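Local coordinates for RsbT co-antagonist protein RsbRA (Bacillus subtilis, PDB 2BNL), which regulates the sigma-B general stress response as a stressosome component, stimulating RsbT kinase activity toward RsbS in vitro; this chain is its N-terminal, globin-like domain, at residues Gln5-Phe10 with Lys93-Lys98; Gln9-Asn14 with Ile52-Val57; Lys27-Gln32 with Ala85-Glu90. One frame throughout, in Å; residues are numbered along the deposited sequence.

Interaction 1 of 3, residues Gln5-Phe10 with Lys93-Lys98; sequences QTVYQF and KRLYTK
Phe10 and Leu95 form the close-packed part of a contact between two helical segments set at right angles, their axes 12.1 Å apart at closest approach. At this spacing the two backbones stay apart and side chains bridge the gap, Phe10 and Leu95 sliding past each other in opposite directions. One methyl does the work on the Leu95 side: CD1 lies 3.7 Å from Phe10 CE2 and just as close to CD2, so it meets one bond of the ring rather than a single atom. Phe10 starts out toward 93-98, and with CG anti to the backbone N (chi1 -175°) its ring comes level with the leucine methyl. Packing slackens away from this pair. The other Leu95 methyl, CD2, approaches Val7 CG1 no closer than 4.4 Å. On the looser, partly exposed side, Lys98 offers its CB to Phe10 CZ at 4.1 Å, after which its chain bends at chi2 and leads the amino group away from the ring. Among the neighbouring helices, 109-135 packs against the contact, with Phe119 touching Val7 and Phe120 touching Leu95, as does helix 15-30, whose Leu18 and Leu21 pack against Leu95 and Lys98.

Interaction 2 of 3, residues Gln9-Asn14 with Ile52-Val57; sequences QFIAEN and ILLLSV
Next to Ile11, which packs on Leu53 and Leu54, the flat groups of this corner are the Phe10 ring, the side-chain amides of Gln9 and Asn14 and the carboxylate of Glu13. Asn14 ND2 sits over the centre of one face of the Phe10 ring, 3.2 Å above its plane. From there it also donates to Phe10 O at 2.8 Å, with a N-H...O angle of 160° and the oxygen in the amide plane, so the bond helps hold the amide above the ring. Gln9 NE2 reaches Glu13 OE2 on its syn side, somewhat out of both planes.

Across the contact, everything is aliphatic. The two branches of Ile11 divide the task: CD1 meets Leu53 CD1 at 4.0 Å, the side chains crossing at about a right angle, whereas CG2 slides past Leu54 CD2 at 4.1 Å. That same Leu54 methyl rests 4.0 Å from Ala12 CA, and the small Ala12 side chain permits this approach to the backbone. In segment 52-57, Ser56 OG donates to Ile52 O, and Leu54 O accepts a hydrogen bond from Tyr8 OH. Ile11 also touches Phe119 and Leu53 touches Phe120, both of helix 109-135. The contact joins helix 5-13 to the end region of helix 39-54 within the all-helical, nonheme globin domain of RsbR.

Interaction 3 of 3, residues Lys27-Gln32 with Ala85-Glu90; sequences KELSEQ and ATALAE
Leu29 reaches from helix 15-30 to two successive residues of segment 85-90, which can be followed in order. Ala85 faces other partners, Phe128 of its own chain and Thr125 of the second subunit. Thr86 comes next and divides its two branches. Its methyl CG2 meets Leu29 CD2 at 4.2 Å, the two side chains crossing obliquely, while OG1, beside the backbone N (chi1 -51°), bonds to Lys82 O one turn earlier. The hydroxyl is thus satisfied within its own helix, while the methyl faces Leu29. Ala87 is the nearest point of the two backbones, its CA 7.4 Å from that of Leu29. Leu29 CD1 lies 3.6 Å from Ala87 CA and 3.8 Å from Ala87 CB, so the branched end of the leucine presses on the helix backbone itself, which the short alanine side chain allows. Leu88 starts out away from 27-32 and packs on Asn124, Ile127 and Phe128 of helix 109-135. Last comes Glu90, directed toward 27-32 but short of contact; its OE1 stands 6.2 Å from Glu28 OE2.

Within the first segment Ser30 OG donates to Lys27 O at 2.8 Å. Glu31 N reaches that oxygen from the same face of its plane, which ties together the turn from which Leu29 projects.

The chemistry is thus split in two: a leucine end resting on Thr86 and Ala87, and a pair of carboxylates nearby. Arg94 forms salt bridges to Glu28 through NH1 and to Glu90 through NE, and its positive charge probably offsets the repulsion between the two glutamates; the Glu28 bridge links the two helices, while that to Glu90 lies within helix 81-100.

Overall arrangement
From the N terminus, helix 5-13 enters two contacts at once. Interaction 2 closes the shorter loop, bringing the end of helix 39-54 back to it across 37 residues; interaction 1 closes the longer one, across 82 residues, with helix 81-100. The two share Gln9 and Phe10, and their centres lie 9 Å apart. Helix 15-30 follows, and its end region meets helix 81-100 in interaction 3, a loop nested inside that of interaction 1 but crossing that of interaction 2, from which it is about 21 Å away, centre to centre, on the opposite side of the chain's centre. Helix 81-100 thus meets helix 5-13 in interaction 1 and helix 15-30 in interaction 3.

Interaction 1 of 3, residues Gln5-Phe10 with Lys93-Lys98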
loop_
_atom_site.group_PDB
_atom_site.type_symbol
_atom_site.label_atom_id
_atom_site.label_comp_id
_atom_site.label_asym_id
_atom_site.label_seq_id
_atom_site.Cartn_x
_atom_site.Cartn_y
_atom_site.Cartn_z
ATOM N N GLN A 5 -8.493 3.227 18.546
ATOM C CA GLN A 5 -9.880 3.266 19.068
ATOM C C GLN A 5 -10.837 4.066 18.189
ATOM O O GLN A 5 -11.966 3.629 17.893
ATOM C CB GLN A 5 -9.908 3.768 20.477
ATOM C CG GLN A 5 -11.331 3.859 20.991
ATOM C CD GLN A 5 -11.401 4.296 22.406
ATOM O OE1 GLN A 5 -10.353 4.345 23.126
ATOM N NE2 GLN A 5 -12.629 4.629 22.842
ATOM N N THR A 6 -10.392 5.244 17.771
ATOM C CA THR A 6 -11.270 6.127 16.997
ATOM C C THR A 6 -11.723 5.492 15.646
ATOM O O THR A 6 -12.883 5.458 15.342
ATOM C CB THR A 6 -10.580 7.555 16.761
ATOM O OG1 THR A 6 -10.382 8.158 18.032
ATOM C CG2 THR A 6 -11.558 8.482 15.988
ATOM N N VAL A 7 -10.783 4.974 14.861
ATOM C CA VAL A 7 -11.092 4.378 13.605
ATOM C C VAL A 7 -11.857 3.097 13.835
ATOM O O VAL A 7 -12.853 2.820 13.195
ATOM C CB VAL A 7 -9.792 4.177 12.763
ATOM C CG1 VAL A 7 -9.994 3.290 11.556
ATOM C CG2 VAL A 7 -9.196 5.598 12.365
ATOM N N TYR A 8 -11.359 2.266 14.750
ATOM C CA TYR A 8 -12.051 0.975 15.017
ATOM C C TYR A 8 -13.508 1.205 15.343
ATOM O O TYR A 8 -14.399 0.540 14.787
ATOM C CB TYR A 8 -11.305 0.174 16.157
ATOM C CG TYR A 8 -11.897 -1.191 16.443
ATOM C CD1 TYR A 8 -11.326 -2.348 15.860
ATOM C CD2 TYR A 8 -13.107 -1.321 17.135
ATOM C CE1 TYR A 8 -11.856 -3.571 16.074
ATOM C CE2 TYR A 8 -13.697 -2.571 17.330
ATOM C CZ TYR A 8 -13.053 -3.690 16.805
ATOM O OH TYR A 8 -13.591 -4.922 16.934
ATOM N N GLN A 9 -13.777 2.139 16.263
ATOM C CA GLN A 9 -15.140 2.460 16.642
ATOM C C GLN A 9 -16.040 2.932 15.511
ATOM O O GLN A 9 -17.171 2.555 15.427
ATOM C CB GLN A 9 -15.123 3.445 17.772
ATOM C CG GLN A 9 -16.348 4.312 17.825
ATOM C CD GLN A 9 -16.346 5.378 18.953
ATOM O OE1 GLN A 9 -15.404 6.221 19.133
ATOM N NE2 GLN A 9 -17.398 5.335 19.688
ATOM N N PHE A 10 -15.488 3.705 14.584
ATOM C CA PHE A 10 -16.253 4.134 13.485
ATOM C C PHE A 10 -16.585 2.971 12.586
ATOM O O PHE A 10 -17.703 2.831 12.139
ATOM C CB PHE A 10 -15.526 5.282 12.726
ATOM C CG PHE A 10 -16.346 5.852 11.639
ATOM C CD1 PHE A 10 -17.119 6.987 11.859
ATOM C CD2 PHE A 10 -16.409 5.235 10.407
ATOM C CE1 PHE A 10 -17.906 7.490 10.810
ATOM C CE2 PHE A 10 -17.211 5.729 9.377
ATOM C CZ PHE A 10 -17.948 6.849 9.568
ATOM N N LYS A 93 -9.585 5.333 1.594
ATOM C CA LYS A 93 -9.808 6.672 1.115
ATOM C C LYS A 93 -11.265 7.047 1.120
ATOM O O LYS A 93 -11.639 8.220 1.454
ATOM C CB LYS A 93 -9.219 6.829 -0.293
ATOM C CG LYS A 93 -7.727 6.749 -0.255
ATOM C CD LYS A 93 -7.255 6.969 -1.693
ATOM C CE LYS A 93 -5.977 6.286 -1.981
ATOM N NZ LYS A 93 -5.827 6.503 -3.470
ATOM N N ARG A 94 -12.091 6.035 0.826
ATOM C CA ARG A 94 -13.476 6.195 0.914
ATOM C C ARG A 94 -14.013 6.276 2.325
ATOM O O ARG A 94 -14.934 7.022 2.581
ATOM C CB ARG A 94 -14.164 5.153 0.052
ATOM C CG ARG A 94 -13.946 5.531 -1.448
ATOM C CD ARG A 94 -14.686 4.666 -2.460
ATOM N NE ARG A 94 -14.026 4.775 -3.790
ATOM C CZ ARG A 94 -14.572 4.434 -4.966
ATOM N NH1 ARG A 94 -15.831 4.006 -5.044
ATOM N NH2 ARG A 94 -13.874 4.570 -6.071
ATOM N N LEU A 95 -13.385 5.560 3.242
ATOM C CA LEU A 95 -13.688 5.656 4.653
ATOM C C LEU A 95 -13.257 7.053 5.169
ATOM O O LEU A 95 -13.973 7.715 5.953
ATOM C CB LEU A 95 -12.977 4.510 5.396
ATOM C CG LEU A 95 -12.889 4.763 6.914
ATOM C CD1 LEU A 95 -14.295 4.540 7.420
ATOM C CD2 LEU A 95 -11.956 3.885 7.639
ATOM N N TYR A 96 -12.093 7.533 4.710
ATOM C CA TYR A 96 -11.704 8.874 5.013
ATOM C C TYR A 96 -12.791 9.924 4.674
ATOM O O TYR A 96 -13.165 10.742 5.498
ATOM C CB TYR A 96 -10.355 9.242 4.376
ATOM C CG TYR A 96 -10.127 10.723 4.406
ATOM C CD1 TYR A 96 -9.693 11.371 5.591
ATOM C CD2 TYR A 96 -10.379 11.496 3.281
ATOM C CE1 TYR A 96 -9.493 12.704 5.618
ATOM C CE2 TYR A 96 -10.193 12.872 3.319
ATOM C CZ TYR A 96 -9.724 13.442 4.491
ATOM O OH TYR A 96 -9.496 14.763 4.499
ATOM N N THR A 97 -13.300 9.881 3.478
ATOM C CA THR A 97 -14.358 10.852 3.028
ATOM C C THR A 97 -15.567 10.770 4.006
ATOM O O THR A 97 -16.033 11.801 4.476
ATOM C CB THR A 97 -14.756 10.508 1.617
ATOM O OG1 THR A 97 -13.609 10.568 0.770
ATOM C CG2 THR A 97 -15.822 11.474 1.029
ATOM N N LYS A 98 -16.012 9.537 4.357
ATOM C CA LYS A 98 -17.086 9.333 5.326
ATOM C C LYS A 98 -16.771 9.952 6.657
ATOM O O LYS A 98 -17.567 10.747 7.191
ATOM C CB LYS A 98 -17.459 7.848 5.583
ATOM C CG LYS A 98 -18.020 7.070 4.419
ATOM C CD LYS A 98 -18.952 7.961 3.549
ATOM C CE LYS A 98 -19.820 7.219 2.479
ATOM N NZ LYS A 98 -20.399 8.290 1.658
#

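Interaction 2 of 3, residues Gln9-Asn14 with Ile52-Val57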
loop_
_atom_site.group_PDB
_atom_site.type_symbol
_atom_site.label_atom_id
_atom_site.label_comp_id
_atom_site.label_asym_id
_atom_site.label_seq_id
_atom_site.Cartn_x
_atom_site.Cartn_y
_atom_site.Cartn_z
ATOM N N GLN A 9 -13.777 2.139 16.263
ATOM C CA GLN A 9 -15.140 2.460 16.642
ATOM C C GLN A 9 -16.040 2.932 15.511
ATOM O O GLN A 9 -17.171 2.555 15.427
ATOM C CB GLN A 9 -15.123 3.445 17.772
ATOM C CG GLN A 9 -16.348 4.312 17.825
ATOM C CD GLN A 9 -16.346 5.378 18.953
ATOM O OE1 GLN A 9 -15.404 6.221 19.133
ATOM N NE2 GLN A 9 -17.398 5.335 19.688
ATOM N N PHE A 10 -15.488 3.705 14.584
ATOM C CA PHE A 10 -16.253 4.134 13.485
ATOM C C PHE A 10 -16.585 2.971 12.586
ATOM O O PHE A 10 -17.703 2.831 12.139
ATOM C CB PHE A 10 -15.526 5.282 12.726
ATOM C CG PHE A 10 -16.346 5.852 11.639
ATOM C CD1 PHE A 10 -17.119 6.987 11.859
ATOM C CD2 PHE A 10 -16.409 5.235 10.407
ATOM C CE1 PHE A 10 -17.906 7.490 10.810
ATOM C CE2 PHE A 10 -17.211 5.729 9.377
ATOM C CZ PHE A 10 -17.948 6.849 9.568
ATOM N N ILE A 11 -15.644 2.083 12.341
ATOM C CA ILE A 11 -15.932 0.883 11.560
ATOM C C ILE A 11 -16.970 0.057 12.242
ATOM O O ILE A 11 -17.931 -0.338 11.556
ATOM C CB ILE A 11 -14.674 0.044 11.253
ATOM C CG1 ILE A 11 -13.679 0.909 10.449
ATOM C CG2 ILE A 11 -15.019 -1.356 10.581
ATOM C CD1 ILE A 11 -12.224 0.312 10.563
ATOM N N ALA A 12 -16.824 -0.217 13.572
ATOM C CA ALA A 12 -17.789 -1.018 14.309
ATOM C C ALA A 12 -19.222 -0.445 14.211
ATOM O O ALA A 12 -20.147 -1.228 14.085
ATOM C CB ALA A 12 -17.402 -1.185 15.746
ATOM N N GLU A 13 -19.376 0.896 14.231
ATOM C CA GLU A 13 -20.661 1.556 14.232
ATOM C C GLU A 13 -21.273 1.761 12.854
ATOM O O GLU A 13 -22.392 2.113 12.788
ATOM C CB GLU A 13 -20.574 2.920 14.936
ATOM C CG GLU A 13 -20.349 2.703 16.365
ATOM C CD GLU A 13 -19.839 3.910 17.111
ATOM O OE1 GLU A 13 -19.596 4.983 16.470
ATOM O OE2 GLU A 13 -19.612 3.729 18.360
ATOM N N ASN A 14 -20.539 1.445 11.797
ATOM C CA ASN A 14 -20.952 1.772 10.413
ATOM C C ASN A 14 -20.740 0.606 9.495
ATOM O O ASN A 14 -20.360 0.785 8.349
ATOM C CB ASN A 14 -20.161 2.995 9.963
ATOM C CG ASN A 14 -20.566 4.277 10.784
ATOM O OD1 ASN A 14 -21.632 4.850 10.536
ATOM N ND2 ASN A 14 -19.709 4.709 11.745
ATOM N N ILE A 52 -11.765 -9.006 9.230
ATOM C CA ILE A 52 -10.320 -8.759 9.510
ATOM C C ILE A 52 -10.051 -7.495 10.314
ATOM O O ILE A 52 -9.352 -7.539 11.342
ATOM C CB ILE A 52 -9.439 -8.814 8.255
ATOM C CG1 ILE A 52 -9.408 -10.247 7.680
ATOM C CG2 ILE A 52 -8.064 -8.238 8.520
ATOM C CD1 ILE A 52 -9.165 -10.329 6.162
ATOM N N LEU A 53 -10.688 -6.417 9.918
ATOM C CA LEU A 53 -10.504 -5.161 10.574
ATOM C C LEU A 53 -10.965 -5.266 12.004
ATOM O O LEU A 53 -10.271 -4.787 12.906
ATOM C CB LEU A 53 -11.240 -4.043 9.815
ATOM C CG LEU A 53 -10.874 -3.776 8.384
ATOM C CD1 LEU A 53 -11.764 -2.625 7.847
ATOM C CD2 LEU A 53 -9.476 -3.545 8.092
ATOM N N LEU A 54 -12.124 -5.895 12.222
ATOM C CA LEU A 54 -12.742 -5.961 13.566
ATOM C C LEU A 54 -11.894 -6.824 14.582
ATOM O O LEU A 54 -12.060 -6.691 15.761
ATOM C CB LEU A 54 -14.209 -6.424 13.421
ATOM C CG LEU A 54 -15.095 -5.309 12.826
ATOM C CD1 LEU A 54 -16.481 -5.864 12.641
ATOM C CD2 LEU A 54 -15.147 -3.976 13.690
ATOM N N LEU A 55 -11.030 -7.700 14.066
ATOM C CA LEU A 55 -10.072 -8.498 14.832
ATOM C C LEU A 55 -8.761 -7.794 15.046
ATOM O O LEU A 55 -7.961 -8.280 15.763
ATOM C CB LEU A 55 -9.796 -9.810 14.075
ATOM C CG LEU A 55 -10.957 -10.788 13.976
ATOM C CD1 LEU A 55 -10.623 -11.882 12.913
ATOM C CD2 LEU A 55 -11.230 -11.416 15.360
ATOM N N SER A 56 -8.547 -6.666 14.392
ATOM C CA SER A 56 -7.201 -5.990 14.265
ATOM C C SER A 56 -6.952 -4.718 15.063
ATOM O O SER A 56 -6.147 -3.831 14.660
ATOM C CB SER A 56 -6.893 -5.785 12.782
ATOM O OG SER A 56 -6.877 -7.007 12.101
ATOM N N VAL A 57 -7.660 -4.551 16.186
ATOM C CA VAL A 57 -7.534 -3.271 16.914
ATOM C C VAL A 57 -6.070 -3.029 17.445
ATOM O O VAL A 57 -5.638 -1.919 17.479
ATOM C CB VAL A 57 -8.580 -3.124 18.080
ATOM C CG1 VAL A 57 -8.221 -3.928 19.272
ATOM C CG2 VAL A 57 -8.774 -1.702 18.461
#

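Interaction 3 of 3, residues Lys27-Gln32 with Ala85-Glu90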
loop_
_atom_site.group_PDB
_atom_site.type_symbol
_atom_site.label_atom_id
_atom_site.label_comp_id
_atom_site.label_asym_id
_atom_site.label_seq_id
_atom_site.Cartn_x
_atom_site.Cartn_y
_atom_site.Cartn_z
ATOM N N LYS A 27 -16.936 -3.297 -7.366
ATOM C CA LYS A 27 -17.692 -3.405 -8.568
ATOM C C LYS A 27 -17.235 -2.390 -9.598
ATOM O O LYS A 27 -17.053 -2.706 -10.771
ATOM C CB LYS A 27 -19.155 -3.254 -8.225
ATOM C CG LYS A 27 -19.743 -4.477 -7.522
ATOM C CD LYS A 27 -21.203 -4.183 -7.035
ATOM C CE LYS A 27 -22.048 -3.772 -8.149
ATOM N NZ LYS A 27 -23.527 -3.843 -7.858
ATOM N N GLU A 28 -17.039 -1.152 -9.149
ATOM C CA GLU A 28 -16.559 -0.058 -10.033
ATOM C C GLU A 28 -15.235 -0.427 -10.635
ATOM O O GLU A 28 -15.002 -0.280 -11.816
ATOM C CB GLU A 28 -16.441 1.240 -9.203
ATOM C CG GLU A 28 -15.976 2.442 -9.915
ATOM C CD GLU A 28 -15.723 3.651 -8.958
ATOM O OE1 GLU A 28 -16.339 3.757 -7.837
ATOM O OE2 GLU A 28 -14.827 4.435 -9.298
ATOM N N LEU A 29 -14.354 -0.940 -9.808
ATOM C CA LEU A 29 -13.063 -1.322 -10.301
ATOM C C LEU A 29 -13.103 -2.503 -11.243
ATOM O O LEU A 29 -12.297 -2.544 -12.234
ATOM C CB LEU A 29 -12.088 -1.586 -9.141
ATOM C CG LEU A 29 -11.689 -0.396 -8.306
ATOM C CD1 LEU A 29 -10.965 -0.885 -7.026
ATOM C CD2 LEU A 29 -10.841 0.521 -9.102
ATOM N N SER A 30 -14.009 -3.448 -10.973
ATOM C CA SER A 30 -14.087 -4.659 -11.831
ATOM C C SER A 30 -14.482 -4.338 -13.292
ATOM O O SER A 30 -14.163 -5.075 -14.193
ATOM C CB SER A 30 -15.044 -5.728 -11.260
ATOM O OG SER A 30 -16.403 -5.351 -11.336
ATOM N N GLU A 31 -15.217 -3.249 -13.449
ATOM C CA GLU A 31 -15.641 -2.758 -14.759
ATOM C C GLU A 31 -14.518 -2.403 -15.678
ATOM O O GLU A 31 -14.702 -2.420 -16.878
ATOM C CB GLU A 31 -16.590 -1.600 -14.584
ATOM C CG GLU A 31 -17.923 -2.017 -14.063
ATOM C CD GLU A 31 -18.767 -2.905 -15.083
ATOM O OE1 GLU A 31 -18.475 -3.037 -16.345
ATOM O OE2 GLU A 31 -19.778 -3.446 -14.606
ATOM N N GLN A 32 -13.340 -2.166 -15.150
ATOM C CA GLN A 32 -12.161 -1.966 -15.947
ATOM C C GLN A 32 -11.377 -3.264 -16.155
ATOM O O GLN A 32 -10.313 -3.216 -16.754
ATOM C CB GLN A 32 -11.192 -0.966 -15.239
ATOM C CG GLN A 32 -11.753 0.442 -14.975
ATOM C CD GLN A 32 -12.437 1.052 -16.252
ATOM O OE1 GLN A 32 -13.603 1.456 -16.201
ATOM N NE2 GLN A 32 -11.711 1.105 -17.381
ATOM N N ALA A 85 -4.407 -4.265 -4.579
ATOM C CA ALA A 85 -3.762 -3.130 -3.926
ATOM C C ALA A 85 -4.480 -1.827 -4.287
ATOM O O ALA A 85 -4.680 -0.994 -3.479
ATOM C CB ALA A 85 -2.297 -3.083 -4.321
ATOM N N THR A 86 -5.014 -1.702 -5.494
ATOM C CA THR A 86 -5.813 -0.533 -5.828
ATOM C C THR A 86 -7.085 -0.465 -5.020
ATOM O O THR A 86 -7.408 0.596 -4.523
ATOM C CB THR A 86 -6.090 -0.500 -7.369
ATOM O OG1 THR A 86 -4.838 -0.654 -8.062
ATOM C CG2 THR A 86 -6.897 0.781 -7.824
ATOM N N ALA A 87 -7.809 -1.590 -4.891
ATOM C CA ALA A 87 -8.991 -1.689 -4.105
ATOM C C ALA A 87 -8.828 -1.337 -2.661
ATOM O O ALA A 87 -9.571 -0.544 -2.067
ATOM C CB ALA A 87 -9.601 -3.099 -4.198
ATOM N N LEU A 88 -7.859 -1.965 -2.042
ATOM C CA LEU A 88 -7.600 -1.650 -0.635
ATOM C C LEU A 88 -7.273 -0.151 -0.398
ATOM O O LEU A 88 -7.702 0.398 0.653
ATOM C CB LEU A 88 -6.519 -2.560 -0.080
ATOM C CG LEU A 88 -6.838 -4.026 -0.079
ATOM C CD1 LEU A 88 -5.947 -4.857 0.879
ATOM C CD2 LEU A 88 -8.298 -4.276 0.347
ATOM N N ALA A 89 -6.456 0.431 -1.262
ATOM C CA ALA A 89 -6.132 1.924 -1.242
ATOM C C ALA A 89 -7.423 2.770 -1.291
ATOM O O ALA A 89 -7.660 3.666 -0.478
ATOM C CB ALA A 89 -5.170 2.286 -2.344
ATOM N N GLU A 90 -8.320 2.413 -2.220
ATOM C CA GLU A 90 -9.597 3.085 -2.316
ATOM C C GLU A 90 -10.513 2.837 -1.119
ATOM O O GLU A 90 -11.256 3.746 -0.766
ATOM C CB GLU A 90 -10.374 2.643 -3.630
ATOM C CG GLU A 90 -10.129 3.342 -4.805
ATOM C CD GLU A 90 -10.155 4.886 -4.601
ATOM O OE1 GLU A 90 -11.226 5.485 -4.350
ATOM O OE2 GLU A 90 -9.037 5.458 -4.644
#